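Local coordinates for acetyl xylan esterase (Metagenome, PDB 6XYC) that removes both feruloyl and acetyl groups from complex natural xylans as a bifunctional serine esterase of the alpha/beta hydrolase fold, at the 4-(2-aminoethyl)benzenesulfonyl fluoride site. Numbering follows the deposited sequence.

The 4-(2-aminoethyl)benzenesulfonyl fluoride site. Residues 47-50, 121-122, 171, 177, 184, 189-190, 232-233, 262. With AES (4-(2-aminoethyl)benzenesulfonyl fluoride), chain B.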
# COMPACT_ATOMS: atom_id res chain seq x y z
N GLY A 47 -7.11 2.33 -4.00
CA GLY A 47 -6.94 3.77 -4.03
C GLY A 47 -8.28 4.48 -3.91
O GLY A 47 -9.30 4.01 -4.41
N SER A 48 -8.26 5.62 -3.23
CA SER A 48 -9.50 6.35 -2.93
C SER A 48 -9.24 7.75 -2.41
O SER A 48 -10.12 8.34 -1.77
CB SER A 48 -10.32 5.58 -1.89
OG SER A 48 -9.72 5.70 -0.61
N ALA A 49 -8.05 8.30 -2.67
CA ALA A 49 -7.63 9.56 -2.06
C ALA A 49 -7.81 9.52 -0.55
O ALA A 49 -8.12 10.53 0.09
CB ALA A 49 -8.39 10.74 -2.67
N TRP A 50 -7.64 8.33 0.03
CA TRP A 50 -7.78 8.04 1.46
C TRP A 50 -9.21 8.15 1.97
O TRP A 50 -9.44 8.02 3.19
CB TRP A 50 -6.87 8.93 2.31
CG TRP A 50 -5.41 8.77 1.98
CD1 TRP A 50 -4.62 7.69 2.25
CD2 TRP A 50 -4.57 9.73 1.33
NE1 TRP A 50 -3.34 7.91 1.79
CE2 TRP A 50 -3.28 9.16 1.22
CE3 TRP A 50 -4.78 11.01 0.81
CZ2 TRP A 50 -2.21 9.82 0.62
CZ3 TRP A 50 -3.71 11.67 0.22
CH2 TRP A 50 -2.45 11.08 0.13
N SER A 121 -2.69 4.43 -6.24
CA SER A 121 -2.88 5.78 -5.71
C SER A 121 -2.70 5.72 -4.20
O SER A 121 -1.63 5.34 -3.71
CB SER A 121 -4.24 6.34 -6.12
OG SER A 121 -4.21 7.76 -6.05
N SER A 122 -3.72 6.12 -3.43
CA SER A 122 -3.53 6.23 -1.99
C SER A 122 -3.17 4.88 -1.40
O SER A 122 -2.50 4.83 -0.37
CB SER A 122 -4.78 6.82 -1.31
OG SER A 122 -5.95 6.10 -1.59
N PRO A 171 0.66 8.83 -4.52
CA PRO A 171 1.11 10.14 -4.06
C PRO A 171 2.03 9.96 -2.84
O PRO A 171 1.57 9.55 -1.77
CB PRO A 171 -0.18 10.87 -3.70
CG PRO A 171 -1.10 9.78 -3.26
CD PRO A 171 -0.74 8.56 -4.08
N MET A 177 3.26 18.30 -4.70
CA MET A 177 2.07 17.80 -5.39
C MET A 177 1.49 18.83 -6.35
O MET A 177 1.10 18.47 -7.47
CB MET A 177 1.01 17.38 -4.37
CG MET A 177 -0.15 16.61 -4.99
SD MET A 177 0.39 15.09 -5.80
CE MET A 177 0.70 14.05 -4.37
N ASN A 184 -0.29 21.27 -1.75
CA ASN A 184 -1.64 21.65 -2.12
C ASN A 184 -2.28 22.49 -1.02
O ASN A 184 -1.74 22.63 0.08
CB ASN A 184 -2.49 20.42 -2.41
CG ASN A 184 -2.44 19.98 -3.86
OD1 ASN A 184 -2.47 20.81 -4.77
ND2 ASN A 184 -2.37 18.68 -4.08
N PRO A 189 -7.35 16.24 -0.88
CA PRO A 189 -7.44 15.03 -0.04
C PRO A 189 -6.37 14.93 1.03
O PRO A 189 -6.67 14.45 2.14
CB PRO A 189 -7.34 13.89 -1.07
CG PRO A 189 -7.92 14.50 -2.35
CD PRO A 189 -7.41 15.93 -2.32
N GLU A 190 -5.14 15.35 0.75
CA GLU A 190 -4.11 15.28 1.79
C GLU A 190 -4.40 16.25 2.92
O GLU A 190 -4.01 15.99 4.07
CB GLU A 190 -2.72 15.56 1.20
CG GLU A 190 -2.61 16.86 0.45
CD GLU A 190 -2.68 16.67 -1.04
OE1 GLU A 190 -1.74 17.06 -1.76
OE2 GLU A 190 -3.69 16.11 -1.51
N VAL A 232 -4.24 12.71 -12.31
CA VAL A 232 -4.76 12.74 -10.95
C VAL A 232 -3.61 12.83 -9.95
O VAL A 232 -3.57 13.74 -9.11
CB VAL A 232 -5.65 11.51 -10.67
CG1 VAL A 232 -6.14 11.53 -9.23
CG2 VAL A 232 -6.82 11.47 -11.63
N VAL A 233 -2.69 11.88 -10.02
CA VAL A 233 -1.43 11.94 -9.28
C VAL A 233 -0.31 12.10 -10.30
O VAL A 233 -0.13 11.21 -11.15
CB VAL A 233 -1.21 10.70 -8.41
CG1 VAL A 233 0.14 10.79 -7.71
CG2 VAL A 233 -2.33 10.54 -7.41
N HIS A 262 -4.50 7.30 -14.85
CA HIS A 262 -4.59 6.92 -13.44
C HIS A 262 -5.28 5.55 -13.32
O HIS A 262 -6.34 5.39 -12.71
CB HIS A 262 -5.34 8.02 -12.68
CG HIS A 262 -5.11 8.02 -11.20
ND1 HIS A 262 -3.87 8.23 -10.64
CD2 HIS A 262 -5.98 7.90 -10.17
CE1 HIS A 262 -3.98 8.20 -9.32
NE2 HIS A 262 -5.25 8.00 -9.01
C3 AES B . -5.96 12.18 -5.55
C2 AES B . -6.01 10.86 -5.87
C1 AES B . -5.33 9.96 -5.10
S AES B . -5.48 8.29 -5.54
O1S AES B . -6.06 7.52 -4.41
O2S AES B . -6.55 8.15 -6.52
C6 AES B . -4.59 10.35 -4.03
C5 AES B . -4.53 11.69 -3.71
C4 AES B . -5.22 12.60 -4.47
C7 AES B . -5.16 14.13 -4.14
C8 AES B . -3.68 14.61 -4.11
N8 AES B . -3.70 16.03 -4.15
O HOH W 1 -3.46 17.40 -6.30
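Ser121 sits in a strained turn (phi 49°, psi -122°), the GXSXG nucleophile elbow between strand 114-120 and helix 122-131. Its OG lies anti to the backbone N and is bonded covalently to the sulfonyl S of AES at 1.5 Å, so the inhibitor has lost its fluoride. Three donors grip sulfonyl O1S. Ala49 N gives its N-H to O1S of AES at 2.8 Å. Ser122 N does the same to O1S of AES at 2.9 Å, and the two amides form the oxyanion hole. Ser122 OG, turned back between its own N and C (chi1 56°), is a longer third donor and itself accepts from Ser48 N. The catalytic His262 points NE2 at O2S of AES, the other sulfonyl oxygen, at 2.8 Å, nearly straight and in its ring plane. Val232 CB lies over one face of that imidazole. Ala49 CB caps a face of the AES ring, and Val232 CG1 touches its C2. At the far end Pro189 CG presses on C7 of the ethyl arm. The amine AES N8 reaches the syn lone pair of Glu190 OE2 at 2.6 Å. Asn184 ND2 steadies Glu190 through OE1, from above the carboxylate plane, and shares a water with N8. An alanine in place of Glu190 would probably leave the amine end poorly held and Asn184 less well fixed. The site is the esterase active centre, caught here in a sulfonylated, inhibited state; the oxyanion hole would stabilise the tetrahedral intermediate of ester cleavage.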